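Carboxypeptidase D (Drosophila melanogaster, PDB 3MN8) releases C-terminal arginine or lysine residues from peptides and proteins with a catalytic zinc ion, here in its first carboxypeptidase unit with its transthyretin-like domain. Local coordinates at residues 93-98 and 208-213; 104-109 and 310-315; 338-343 and 407-412. One frame throughout, in Å; residues are numbered along the deposited sequence.

Contact 1. Residues 93-98 and 208-213; sequences PVKYIA and KPFVLS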
ATOM      1  N   PRO A  93      -6.967   4.589  -6.750  1.00 39.14           N
ATOM      2  CA  PRO A  93      -5.731   5.141  -6.195  1.00 37.27           C
ATOM      3  C   PRO A  93      -5.076   4.071  -5.333  1.00 40.09           C
ATOM      4  O   PRO A  93      -5.745   3.315  -4.622  1.00 30.83           O
ATOM      5  CB  PRO A  93      -6.203   6.327  -5.333  1.00 10.89           C
ATOM      6  CG  PRO A  93      -7.684   6.184  -5.207  1.00 19.51           C
ATOM      7  CD  PRO A  93      -8.140   4.940  -5.944  1.00 20.18           C
ATOM      8  N   VAL A  94      -3.758   3.992  -5.414  1.00 28.64           N
ATOM      9  CA  VAL A  94      -3.023   2.985  -4.687  1.00 19.59           C
ATOM     10  C   VAL A  94      -1.734   3.636  -4.218  1.00 31.05           C
ATOM     11  O   VAL A  94      -1.318   4.648  -4.791  1.00 37.75           O
ATOM     12  CB  VAL A  94      -2.698   1.790  -5.598  1.00 29.01           C
ATOM     13  CG1 VAL A  94      -1.987   0.703  -4.817  1.00 58.51           C
ATOM     14  CG2 VAL A  94      -3.970   1.253  -6.249  1.00 30.28           C
ATOM     15  N   LYS A  95      -1.110   3.075  -3.180  1.00 26.53           N
ATOM     16  CA  LYS A  95       0.172   3.586  -2.682  1.00 30.73           C
ATOM     17  C   LYS A  95       1.159   2.495  -2.257  1.00 33.95           C
ATOM     18  O   LYS A  95       0.772   1.415  -1.799  1.00 26.59           O
ATOM     19  CB  LYS A  95      -0.038   4.576  -1.533  1.00 22.00           C
ATOM     20  CG  LYS A  95      -0.655   3.982  -0.281  1.00 23.97           C
ATOM     21  CD  LYS A  95      -1.855   4.817   0.158  1.00 25.96           C
ATOM     22  CE  LYS A  95      -2.036   4.774   1.672  1.00 27.43           C
ATOM     23  NZ  LYS A  95      -2.086   3.400   2.242  1.00 39.95           N
ATOM     24  N   TYR A  96       2.439   2.790  -2.437  1.00 34.32           N
ATOM     25  CA  TYR A  96       3.515   1.979  -1.875  1.00 38.44           C
ATOM     26  C   TYR A  96       4.355   2.845  -0.936  1.00 36.84           C
ATOM     27  O   TYR A  96       4.847   3.909  -1.335  1.00 26.24           O
ATOM     28  CB  TYR A  96       4.409   1.420  -2.983  1.00 31.09           C
ATOM     29  CG  TYR A  96       3.919   0.121  -3.574  1.00 33.15           C
ATOM     30  CD1 TYR A  96       3.035  -0.692  -2.875  1.00 23.91           C
ATOM     31  CD2 TYR A  96       4.351  -0.302  -4.830  1.00 34.50           C
ATOM     32  CE1 TYR A  96       2.602  -1.889  -3.403  1.00 21.82           C
ATOM     33  CE2 TYR A  96       3.915  -1.500  -5.371  1.00 36.00           C
ATOM     34  CZ  TYR A  96       3.033  -2.289  -4.650  1.00 38.67           C
ATOM     35  OH  TYR A  96       2.568  -3.483  -5.158  1.00 42.20           O
ATOM     36  N   ILE A  97       4.509   2.428   0.316  1.00 34.10           N
ATOM     37  CA  ILE A  97       5.417   3.163   1.190  1.00 39.14           C
ATOM     38  C   ILE A  97       6.592   2.279   1.571  1.00 36.25           C
ATOM     39  O   ILE A  97       6.450   1.057   1.641  1.00 28.30           O
ATOM     40  CB  ILE A  97       4.736   3.748   2.457  1.00 34.78           C
ATOM     41  CG1 ILE A  97       3.602   4.728   2.095  1.00 34.05           C
ATOM     42  CG2 ILE A  97       5.766   4.503   3.277  1.00 26.76           C
ATOM     43  CD1 ILE A  97       2.253   4.105   1.897  1.00 35.03           C
ATOM     44  N   ALA A  98       7.750   2.894   1.799  1.00 29.19           N
ATOM     45  CA  ALA A  98       8.931   2.156   2.219  1.00 17.61           C
ATOM     46  C   ALA A  98       9.704   2.879   3.325  1.00 33.18           C
ATOM     47  O   ALA A  98       9.396   4.013   3.684  1.00 42.35           O
ATOM     48  CB  ALA A  98       9.826   1.905   1.029  1.00 17.36           C
ATOM     49  N   LYS A 208      -7.549  10.647   0.605  1.00 23.88           N
ATOM     50  CA  LYS A 208      -7.982  10.058  -0.653  1.00 25.40           C
ATOM     51  C   LYS A 208      -8.489   8.643  -0.427  1.00 22.34           C
ATOM     52  O   LYS A 208      -8.074   7.964   0.504  1.00 43.02           O
ATOM     53  CB  LYS A 208      -6.817  10.013  -1.649  1.00 36.63           C
ATOM     54  CG  LYS A 208      -6.247  11.369  -1.975  1.00 36.79           C
ATOM     55  CD  LYS A 208      -5.228  11.329  -3.103  1.00 34.37           C
ATOM     56  CE  LYS A 208      -4.968  12.769  -3.571  1.00 49.05           C
ATOM     57  NZ  LYS A 208      -3.995  12.936  -4.695  1.00 54.43           N
ATOM     58  N   PRO A 209      -9.381   8.189  -1.301  1.00 24.62           N
ATOM     59  CA  PRO A 209      -9.993   6.869  -1.168  1.00 17.51           C
ATOM     60  C   PRO A 209      -9.058   5.754  -1.652  1.00 31.78           C
ATOM     61  O   PRO A 209      -9.383   5.007  -2.579  1.00 31.20           O
ATOM     62  CB  PRO A 209     -11.187   6.977  -2.106  1.00 13.54           C
ATOM     63  CG  PRO A 209     -10.694   7.901  -3.186  1.00 11.13           C
ATOM     64  CD  PRO A 209      -9.908   8.933  -2.464  1.00 14.30           C
ATOM     65  N   PHE A 210      -7.898   5.636  -1.024  1.00 27.61           N
ATOM     66  CA  PHE A 210      -6.971   4.579  -1.397  1.00 28.06           C
ATOM     67  C   PHE A 210      -7.613   3.208  -1.324  1.00 27.83           C
ATOM     68  O   PHE A 210      -8.340   2.896  -0.389  1.00 42.24           O
ATOM     69  CB  PHE A 210      -5.715   4.640  -0.542  1.00 17.13           C
ATOM     70  CG  PHE A 210      -4.843   5.798  -0.876  1.00 20.79           C
ATOM     71  CD1 PHE A 210      -4.774   6.901  -0.040  1.00 23.75           C
ATOM     72  CD2 PHE A 210      -4.128   5.812  -2.056  1.00 18.29           C
ATOM     73  CE1 PHE A 210      -3.980   7.979  -0.353  1.00 13.55           C
ATOM     74  CE2 PHE A 210      -3.332   6.889  -2.374  1.00 30.97           C
ATOM     75  CZ  PHE A 210      -3.259   7.976  -1.523  1.00 18.68           C
ATOM     76  N   VAL A 211      -7.338   2.396  -2.331  1.00 21.41           N
ATOM     77  CA  VAL A 211      -7.996   1.109  -2.482  1.00 31.89           C
ATOM     78  C   VAL A 211      -7.121  -0.016  -1.948  1.00 30.87           C
ATOM     79  O   VAL A 211      -7.596  -0.913  -1.262  1.00 37.04           O
ATOM     80  CB  VAL A 211      -8.340   0.818  -3.965  1.00 26.48           C
ATOM     81  CG1 VAL A 211      -8.758  -0.633  -4.142  1.00 23.77           C
ATOM     82  CG2 VAL A 211      -9.428   1.782  -4.482  1.00 14.30           C
ATOM     83  N   LEU A 212      -5.836   0.053  -2.265  1.00 30.91           N
ATOM     84  CA  LEU A 212      -4.874  -0.980  -1.902  1.00 19.52           C
ATOM     85  C   LEU A 212      -3.548  -0.306  -1.553  1.00 23.28           C
ATOM     86  O   LEU A 212      -3.275   0.795  -2.020  1.00 36.91           O
ATOM     87  CB  LEU A 212      -4.693  -1.949  -3.079  1.00 25.85           C
ATOM     88  CG  LEU A 212      -3.537  -2.961  -3.117  1.00 25.05           C
ATOM     89  CD1 LEU A 212      -3.505  -3.791  -1.856  1.00 32.80           C
ATOM     90  CD2 LEU A 212      -3.668  -3.866  -4.346  1.00 28.60           C
ATOM     91  N   SER A 213      -2.721  -0.970  -0.751  1.00 27.38           N
ATOM     92  CA  SER A 213      -1.463  -0.384  -0.293  1.00 24.12           C
ATOM     93  C   SER A 213      -0.504  -1.423   0.278  1.00 27.58           C
ATOM     94  O   SER A 213      -0.903  -2.500   0.708  1.00 28.70           O
ATOM     95  CB  SER A 213      -1.747   0.674   0.779  1.00 24.40           C
ATOM     96  OG  SER A 213      -0.542   1.133   1.359  1.00 37.22           O
TER
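Lys95 and Ser213 pair as parallel neighbours where strands 93-97 and 212-217 run side by side in the central mixed sheet of the peptidase M14 domain. Ahead of that pair, Val211 N gives Pro93 O a nearly straight hydrogen bond of 2.9 Å (165° at the hydrogen); the following one, Lys95 N to Leu212 O, is weak. The Lys95 side chain then folds across Phe210. Its CG sits between the backbone N and the carbonyl carbon (chi1 65°), 3.3 Å from Ser213 OG, and CD comes down over the middle of the Phe210 ring, 3.3 Å from its centroid, as a CH-pi contact. Pro93 CB lies 3.9 Å from Phe210 CD2, while Val94 N meets the ring at its edge. Still above the ring, Lys95 NZ bonds Asn293 OD1 and, weakly, Ser213 OG, which is also bonded to Glu301. An alanine in place of Phe210 takes the ring away and would probably let the bent Lys95 chain turn more freely and leave a gap beside Pro93 CB and Trp204. Strand 136-140 flanks 93-97 on the side away from 212-217, and helix 317-333 covers Val94 and Leu212 through Leu332 and Leu331.

Contact 2. Residues 104-109 and 310-315; sequences ETVGRQ and KYPAAS. With ZN (zinc ion), chain F; GEM ((2-guanidinoethylmercapto)succinic acid), chain G.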
ATOM      1  N   GLU A 104      15.763  -0.126   7.532  1.00 35.21           N
ATOM      2  CA  GLU A 104      15.227  -1.133   6.621  1.00 33.19           C
ATOM      3  C   GLU A 104      15.079  -0.491   5.250  1.00 44.68           C
ATOM      4  O   GLU A 104      14.079   0.186   4.967  1.00 45.94           O
ATOM      5  CB  GLU A 104      13.882  -1.646   7.121  1.00 26.36           C
ATOM      6  CG  GLU A 104      13.919  -2.226   8.529  1.00 44.67           C
ATOM      7  CD  GLU A 104      12.534  -2.484   9.059  1.00 53.68           C
ATOM      8  OE1 GLU A 104      11.588  -2.414   8.254  1.00 61.52           O
ATOM      9  OE2 GLU A 104      12.382  -2.736  10.270  1.00 66.19           O
ATOM     10  N   THR A 105      16.070  -0.738   4.399  1.00 45.21           N
ATOM     11  CA  THR A 105      16.368   0.132   3.267  1.00 33.94           C
ATOM     12  C   THR A 105      16.035  -0.397   1.863  1.00 30.98           C
ATOM     13  O   THR A 105      15.850   0.389   0.943  1.00 29.13           O
ATOM     14  CB  THR A 105      17.869   0.501   3.308  1.00 47.23           C
ATOM     15  OG1 THR A 105      18.661  -0.699   3.276  1.00 35.58           O
ATOM     16  CG2 THR A 105      18.190   1.255   4.595  1.00 52.39           C
ATOM     17  N   VAL A 106      15.977  -1.715   1.680  1.00 34.13           N
ATOM     18  CA  VAL A 106      15.772  -2.276   0.339  1.00 31.76           C
ATOM     19  C   VAL A 106      14.490  -1.730  -0.332  1.00 39.54           C
ATOM     20  O   VAL A 106      14.517  -1.268  -1.478  1.00 44.85           O
ATOM     21  CB  VAL A 106      15.768  -3.833   0.358  1.00 45.49           C
ATOM     22  CG1 VAL A 106      15.557  -4.410  -1.048  1.00 41.31           C
ATOM     23  CG2 VAL A 106      17.056  -4.366   0.976  1.00 43.94           C
ATOM     24  N   GLY A 107      13.371  -1.772   0.389  1.00 48.94           N
ATOM     25  CA  GLY A 107      12.111  -1.255  -0.123  1.00 33.93           C
ATOM     26  C   GLY A 107      12.282   0.145  -0.675  1.00 39.59           C
ATOM     27  O   GLY A 107      11.759   0.484  -1.747  1.00 39.90           O
ATOM     28  N   ARG A 108      13.018   0.963   0.073  1.00 39.43           N
ATOM     29  CA  ARG A 108      13.368   2.310  -0.362  1.00 37.31           C
ATOM     30  C   ARG A 108      13.823   2.287  -1.808  1.00 30.03           C
ATOM     31  O   ARG A 108      13.206   2.911  -2.673  1.00 40.63           O
ATOM     32  CB  ARG A 108      14.473   2.908   0.519  1.00 29.01           C
ATOM     33  CG  ARG A 108      15.205   4.044  -0.155  1.00 37.49           C
ATOM     34  CD  ARG A 108      16.379   4.582   0.653  1.00 48.15           C
ATOM     35  NE  ARG A 108      15.948   5.592   1.608  1.00 50.35           N
ATOM     36  CZ  ARG A 108      16.194   6.901   1.552  1.00 40.63           C
ATOM     37  NH1 ARG A 108      16.912   7.446   0.577  1.00 38.91           N
ATOM     38  NH2 ARG A 108      15.711   7.671   2.517  1.00 38.65           N
ATOM     39  N   GLN A 109      14.896   1.553  -2.074  1.00 34.30           N
ATOM     40  CA  GLN A 109      15.478   1.531  -3.416  1.00 46.20           C
ATOM     41  C   GLN A 109      14.571   0.876  -4.445  1.00 38.50           C
ATOM     42  O   GLN A 109      14.544   1.310  -5.607  1.00 41.53           O
ATOM     43  CB  GLN A 109      16.856   0.867  -3.429  1.00 47.17           C
ATOM     44  CG  GLN A 109      17.991   1.832  -3.180  1.00 43.44           C
ATOM     45  CD  GLN A 109      17.890   3.054  -4.057  1.00 49.76           C
ATOM     46  OE1 GLN A 109      17.779   4.181  -3.565  1.00 60.82           O
ATOM     47  NE2 GLN A 109      17.920   2.843  -5.364  1.00 39.31           N
ATOM     48  N   LYS A 310      18.635  -6.032   7.058  1.00 55.00           N
ATOM     49  CA  LYS A 310      17.891  -4.779   7.056  1.00 51.76           C
ATOM     50  C   LYS A 310      18.476  -3.763   6.073  1.00 50.17           C
ATOM     51  O   LYS A 310      17.752  -3.170   5.272  1.00 54.01           O
ATOM     52  CB  LYS A 310      17.841  -4.189   8.468  1.00 53.98           C
ATOM     53  CG  LYS A 310      17.079  -5.042   9.460  1.00 53.55           C
ATOM     54  CD  LYS A 310      16.984  -4.381  10.839  1.00 49.34           C
ATOM     55  CE  LYS A 310      15.736  -4.888  11.599  1.00 55.89           C
ATOM     56  NZ  LYS A 310      15.475  -4.196  12.907  1.00 61.43           N
ATOM     57  N   TYR A 311      19.792  -3.572   6.141  1.00 56.23           N
ATOM     58  CA  TYR A 311      20.489  -2.595   5.299  1.00 58.32           C
ATOM     59  C   TYR A 311      21.625  -3.252   4.521  1.00 53.57           C
ATOM     60  O   TYR A 311      22.776  -3.162   4.934  1.00 55.29           O
ATOM     61  CB  TYR A 311      21.085  -1.479   6.166  1.00 55.22           C
ATOM     62  CG  TYR A 311      21.317  -0.158   5.449  1.00 47.59           C
ATOM     63  CD1 TYR A 311      21.235   1.049   6.140  1.00 48.60           C
ATOM     64  CD2 TYR A 311      21.605  -0.109   4.091  1.00 50.54           C
ATOM     65  CE1 TYR A 311      21.435   2.266   5.510  1.00 43.16           C
ATOM     66  CE2 TYR A 311      21.798   1.110   3.441  1.00 50.24           C
ATOM     67  CZ  TYR A 311      21.715   2.292   4.163  1.00 45.89           C
ATOM     68  OH  TYR A 311      21.914   3.505   3.542  1.00 42.89           O
ATOM     69  N   PRO A 312      21.310  -3.915   3.395  1.00 56.07           N
ATOM     70  CA  PRO A 312      22.359  -4.602   2.628  1.00 46.82           C
ATOM     71  C   PRO A 312      23.169  -3.609   1.803  1.00 61.77           C
ATOM     72  O   PRO A 312      22.896  -2.406   1.857  1.00 67.32           O
ATOM     73  CB  PRO A 312      21.579  -5.557   1.712  1.00 43.64           C
ATOM     74  CG  PRO A 312      20.102  -5.432   2.132  1.00 60.51           C
ATOM     75  CD  PRO A 312      19.971  -4.103   2.807  1.00 58.37           C
ATOM     76  N   ALA A 313      24.156  -4.106   1.062  1.00 64.67           N
ATOM     77  CA  ALA A 313      25.003  -3.253   0.225  1.00 63.89           C
ATOM     78  C   ALA A 313      24.400  -3.084  -1.163  1.00 53.06           C
ATOM     79  O   ALA A 313      23.645  -3.938  -1.632  1.00 55.28           O
ATOM     80  CB  ALA A 313      26.427  -3.823   0.124  1.00 60.51           C
ATOM     81  N   ALA A 314      24.754  -1.982  -1.819  1.00 47.12           N
ATOM     82  CA  ALA A 314      24.212  -1.648  -3.131  1.00 52.87           C
ATOM     83  C   ALA A 314      24.216  -2.811  -4.136  1.00 54.74           C
ATOM     84  O   ALA A 314      23.218  -3.054  -4.811  1.00 60.74           O
ATOM     85  CB  ALA A 314      24.948  -0.446  -3.705  1.00 54.59           C
ATOM     86  N   SER A 315      25.336  -3.520  -4.236  1.00 52.35           N
ATOM     87  CA  SER A 315      25.499  -4.588  -5.230  1.00 55.21           C
ATOM     88  C   SER A 315      24.372  -5.601  -5.130  1.00 47.96           C
ATOM     89  O   SER A 315      24.081  -6.322  -6.087  1.00 51.58           O
ATOM     90  CB  SER A 315      26.859  -5.294  -5.065  1.00 53.51           C
ATOM     91  OG  SER A 315      26.966  -5.938  -3.799  1.00 51.39           O
TER
HETATM   92 ZN    ZN F 999      10.400  -2.478   9.886  1.00 42.65          ZN
HETATM   93  C8  GEM G 601       7.402  -5.329  12.425  1.00 57.00           C
HETATM   94  S7  GEM G 601       6.112  -4.892  11.293  1.00 57.42           S
HETATM   95  C6  GEM G 601       5.786  -6.465  10.549  1.00 51.59           C
HETATM   96  C5  GEM G 601       5.483  -7.571  11.558  1.00 34.21           C
HETATM   97  N3  GEM G 601       4.188  -7.280  12.151  1.00 36.03           N
HETATM   98  C1  GEM G 601       3.630  -7.891  13.191  1.00 43.13           C
HETATM   99  N4  GEM G 601       2.434  -7.516  13.626  1.00 32.44           N
HETATM  100  N2  GEM G 601       4.271  -8.880  13.805  1.00 48.23           N
HETATM  101  C9  GEM G 601       7.628  -4.142  13.324  1.00 64.36           C
HETATM  102  O14 GEM G 601       7.001  -3.088  13.077  1.00 32.86           O
HETATM  103  O15 GEM G 601       8.420  -4.249  14.284  1.00 65.33           O
HETATM  104  C10 GEM G 601       8.696  -5.778  11.728  1.00 45.92           C
HETATM  105  C11 GEM G 601       9.469  -4.715  10.956  1.00 54.16           C
HETATM  106  O12 GEM G 601       9.825  -4.997   9.785  1.00 39.20           O
HETATM  107  O13 GEM G 601       9.757  -3.623  11.509  1.00 33.28           O
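Thr105 meets Tyr311 methyl to ring: CG2 stands over the centre of the aromatic face, 3.3 Å from the centroid and only 8° off the ring normal, a CH-pi contact. The threonine torsion arranges this, with CG2 anti to the carbonyl carbon and OG1 between the backbone N and that carbon (chi1 58°). OG1 thus comes close to Tyr311 CD2 and has a weak hydrogen bond with Tyr40, whose ring also meets Tyr311 edge-to-face. On the backbone, Thr105 N reaches Lys310 O at 3.1 Å in a nearly straight bond. One residue earlier, Glu104 belongs to the HxxE zinc-binding motif of M14 carboxypeptidases, which His101 begins and to which His217 adds the third protein ligand. CG is anti to the carbonyl carbon (chi1 -57°) and the chain beyond it is extended, carrying the carboxylate to the zinc ion, which both OE1 and OE2 bind at 2.0 Å. The guanidinoethylmercaptosuccinate completes the site with O13 at 2.1 Å from the zinc and O12 farther off, at 2.6 Å. Lys310, also extended, brings CE to 4.2 Å from Glu104 OE2. At the start of helix 106-121, Val106 CG2 meets Pro312 CG at 3.4 Å, the two side chains crossing at about a right angle. Pro312 O accepts a hydrogen bond from Tyr40 OH, and the Lys310 backbone is bonded to Cys156, disulfide partner of Cys309.

Contact 3. Residues 338-343 and 407-412; sequences GIKGLV and QEALRL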
ATOM      1  N   GLY A 338     -12.473  -7.836  -7.717  1.00 34.61           N
ATOM      2  CA  GLY A 338     -13.758  -7.514  -7.136  1.00 41.11           C
ATOM      3  C   GLY A 338     -14.608  -6.641  -8.032  1.00 24.51           C
ATOM      4  O   GLY A 338     -14.740  -6.903  -9.231  1.00 26.54           O
ATOM      5  N   ILE A 339     -15.188  -5.605  -7.435  1.00 19.50           N
ATOM      6  CA  ILE A 339     -16.115  -4.741  -8.141  1.00 34.05           C
ATOM      7  C   ILE A 339     -15.852  -3.293  -7.833  1.00 35.38           C
ATOM      8  O   ILE A 339     -14.971  -2.941  -7.039  1.00 33.30           O
ATOM      9  CB  ILE A 339     -17.579  -4.996  -7.748  1.00 30.88           C
ATOM     10  CG1 ILE A 339     -17.738  -4.816  -6.231  1.00 35.02           C
ATOM     11  CG2 ILE A 339     -18.042  -6.371  -8.243  1.00 23.03           C
ATOM     12  CD1 ILE A 339     -19.164  -4.966  -5.708  1.00 27.15           C
ATOM     13  N   LYS A 340     -16.642  -2.454  -8.482  1.00 28.38           N
ATOM     14  CA  LYS A 340     -16.548  -1.026  -8.306  1.00 31.60           C
ATOM     15  C   LYS A 340     -17.777  -0.426  -8.945  1.00 39.54           C
ATOM     16  O   LYS A 340     -18.415  -1.072  -9.795  1.00 26.16           O
ATOM     17  CB  LYS A 340     -15.267  -0.468  -8.933  1.00 38.40           C
ATOM     18  CG  LYS A 340     -15.129  -0.602 -10.440  1.00 27.91           C
ATOM     19  CD  LYS A 340     -13.883   0.158 -10.886  1.00 22.72           C
ATOM     20  CE  LYS A 340     -13.585  -0.011 -12.354  1.00 16.94           C
ATOM     21  NZ  LYS A 340     -12.223   0.518 -12.649  1.00 22.65           N
ATOM     22  N   GLY A 341     -18.129   0.785  -8.514  1.00 22.44           N
ATOM     23  CA  GLY A 341     -19.330   1.423  -9.012  1.00 16.97           C
ATOM     24  C   GLY A 341     -19.678   2.749  -8.380  1.00 25.36           C
ATOM     25  O   GLY A 341     -18.891   3.359  -7.645  1.00 17.30           O
ATOM     26  N   LEU A 342     -20.888   3.198  -8.678  1.00 35.72           N
ATOM     27  CA  LEU A 342     -21.345   4.491  -8.217  1.00 36.16           C
ATOM     28  C   LEU A 342     -22.618   4.357  -7.430  1.00 38.38           C
ATOM     29  O   LEU A 342     -23.544   3.643  -7.831  1.00 42.35           O
ATOM     30  CB  LEU A 342     -21.606   5.414  -9.401  1.00 31.01           C
ATOM     31  CG  LEU A 342     -20.424   5.630 -10.349  1.00 30.35           C
ATOM     32  CD1 LEU A 342     -20.911   6.395 -11.563  1.00 30.84           C
ATOM     33  CD2 LEU A 342     -19.250   6.347  -9.663  1.00 27.79           C
ATOM     34  N   VAL A 343     -22.661   5.046  -6.301  1.00 29.54           N
ATOM     35  CA  VAL A 343     -23.905   5.207  -5.585  1.00 30.98           C
ATOM     36  C   VAL A 343     -24.343   6.609  -5.938  1.00 37.14           C
ATOM     37  O   VAL A 343     -23.633   7.592  -5.692  1.00 28.75           O
ATOM     38  CB  VAL A 343     -23.741   5.040  -4.069  1.00 35.41           C
ATOM     39  CG1 VAL A 343     -25.053   5.334  -3.356  1.00 12.22           C
ATOM     40  CG2 VAL A 343     -23.235   3.641  -3.751  1.00 28.11           C
ATOM     41  N   GLN A 407      -9.593  -7.564 -16.849  1.00 68.34           N
ATOM     42  CA  GLN A 407      -8.610  -6.576 -16.460  1.00 69.69           C
ATOM     43  C   GLN A 407      -9.100  -5.608 -15.395  1.00 63.42           C
ATOM     44  O   GLN A 407      -8.310  -5.126 -14.588  1.00 65.18           O
ATOM     45  CB  GLN A 407      -8.114  -5.817 -17.690  1.00 77.03           C
ATOM     46  CG  GLN A 407      -6.953  -6.494 -18.397  1.00 75.39           C
ATOM     47  CD  GLN A 407      -6.488  -5.727 -19.623  1.00 90.64           C
ATOM     48  OE1 GLN A 407      -7.271  -5.023 -20.265  1.00 93.00           O
ATOM     49  NE2 GLN A 407      -5.206  -5.863 -19.959  1.00100.99           N
ATOM     50  N   GLU A 408     -10.396  -5.320 -15.386  1.00 57.32           N
ATOM     51  CA  GLU A 408     -10.922  -4.349 -14.434  1.00 50.30           C
ATOM     52  C   GLU A 408     -12.154  -4.837 -13.671  1.00 57.29           C
ATOM     53  O   GLU A 408     -12.972  -5.603 -14.195  1.00 63.10           O
ATOM     54  CB  GLU A 408     -11.152  -2.990 -15.109  1.00 45.71           C
ATOM     55  CG  GLU A 408      -9.841  -2.359 -15.565  1.00 59.84           C
ATOM     56  CD  GLU A 408      -9.980  -0.941 -16.084  1.00 66.58           C
ATOM     57  OE1 GLU A 408      -9.327  -0.636 -17.103  1.00 50.78           O
ATOM     58  OE2 GLU A 408     -10.725  -0.134 -15.480  1.00 82.40           O
ATOM     59  N   ALA A 409     -12.248  -4.400 -12.413  1.00 55.42           N
ATOM     60  CA  ALA A 409     -13.310  -4.801 -11.505  1.00 35.45           C
ATOM     61  C   ALA A 409     -14.674  -4.639 -12.153  1.00 48.91           C
ATOM     62  O   ALA A 409     -14.921  -3.684 -12.899  1.00 42.87           O
ATOM     63  CB  ALA A 409     -13.239  -3.998 -10.222  1.00 31.43           C
ATOM     64  N   LEU A 410     -15.549  -5.591 -11.862  1.00 49.23           N
ATOM     65  CA  LEU A 410     -16.896  -5.596 -12.390  1.00 35.99           C
ATOM     66  C   LEU A 410     -17.668  -4.363 -11.934  1.00 34.72           C
ATOM     67  O   LEU A 410     -17.731  -4.069 -10.734  1.00 30.53           O
ATOM     68  CB  LEU A 410     -17.610  -6.865 -11.942  1.00 45.73           C
ATOM     69  CG  LEU A 410     -17.217  -8.066 -12.787  1.00 64.21           C
ATOM     70  CD1 LEU A 410     -17.405  -9.362 -12.013  1.00 78.20           C
ATOM     71  CD2 LEU A 410     -18.029  -8.046 -14.078  1.00 67.61           C
ATOM     72  N   ARG A 411     -18.246  -3.642 -12.896  1.00 38.35           N
ATOM     73  CA  ARG A 411     -19.036  -2.457 -12.588  1.00 38.14           C
ATOM     74  C   ARG A 411     -20.365  -2.840 -11.965  1.00 38.99           C
ATOM     75  O   ARG A 411     -20.961  -3.848 -12.332  1.00 39.35           O
ATOM     76  CB  ARG A 411     -19.295  -1.614 -13.827  1.00 23.51           C
ATOM     77  CG  ARG A 411     -20.235  -0.465 -13.534  1.00 32.41           C
ATOM     78  CD  ARG A 411     -19.537   0.650 -12.777  1.00 25.60           C
ATOM     79  NE  ARG A 411     -19.061   1.667 -13.701  1.00 34.21           N
ATOM     80  CZ  ARG A 411     -19.730   2.778 -14.013  1.00 43.70           C
ATOM     81  NH1 ARG A 411     -20.900   3.032 -13.448  1.00 43.08           N
ATOM     82  NH2 ARG A 411     -19.223   3.652 -14.876  1.00 43.60           N
ATOM     83  N   LEU A 412     -20.830  -2.028 -11.026  1.00 37.00           N
ATOM     84  CA  LEU A 412     -22.064  -2.317 -10.318  1.00 37.43           C
ATOM     85  C   LEU A 412     -22.457  -1.059  -9.569  1.00 40.57           C
ATOM     86  O   LEU A 412     -21.783  -0.657  -8.627  1.00 34.87           O
ATOM     87  CB  LEU A 412     -21.861  -3.479  -9.339  1.00 41.05           C
ATOM     88  CG  LEU A 412     -23.091  -4.002  -8.588  1.00 47.80           C
ATOM     89  CD1 LEU A 412     -24.018  -4.738  -9.530  1.00 59.59           C
ATOM     90  CD2 LEU A 412     -22.690  -4.911  -7.440  1.00 28.96           C
TER
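Lys340 and Glu408 form the salt bridge of this contact, NZ to OE2 at 3.3 Å, using the OE2 lone pair that faces away from the other carboxylate oxygen. The ammonium group has a second partner in Leu90 O, so it ties the two segments to the catalytic domain as well. The setting is the transthyretin-like domain, where strands 339-344 and 410-415 lie parallel in a three-stranded sheet. Leu410 N donates to Gly338 O at 3.0 Å. Lys340 N returns a bond to Leu410 O, also 3.0 Å, and Leu412 N adds a weak one to Lys340 O. Lys340 and Arg411 share one face of the sheet. Lys340 CG lies between its backbone N and carbonyl carbon (chi1 64°), which sets it 3.9 Å from Ala409 CB, and an extended chain carries NZ on to Glu408. The bent chain of Arg411 passes CD at 3.8 Å from Gly341 CA, with its guanidinium bridged to Asp413. Gly341 CA also approaches Leu412 O in a CA-H...O contact. The other face bears Ile339 and Leu410, crossing at about a right angle with Ile339 CG2 3.8 Å from Leu410 CB. Val385 of strand 381-388, from the second sheet of this beta domain, touches both Ile339 and Leu412, and Ile339 CD1 lies 3.9 Å from Leu412 CD2 where the two side chains cross at a slant.

How the contacts relate
Contacts 1 and 2 belong to the catalytic domain, contact 3 to the transthyretin-like domain. Contact 1 sits near the middle of the chain, its centre about 5 Å from the chain's centre. Contact 2 is also buried but lies about 19 Å out, and contact 3 is partly buried at about 20 Å, on the opposite side from contact 2. Strand 93-97 of contact 1 leads along the chain to helix 106-121 of contact 2, and Ala98 packs on Gly107 and Arg108. Contacts 1 and 3 both join parallel strands, contact 1 with a lysine over an aromatic ring and contact 3 with a salt bridge; contact 2 joins loop and helix start beside the zinc.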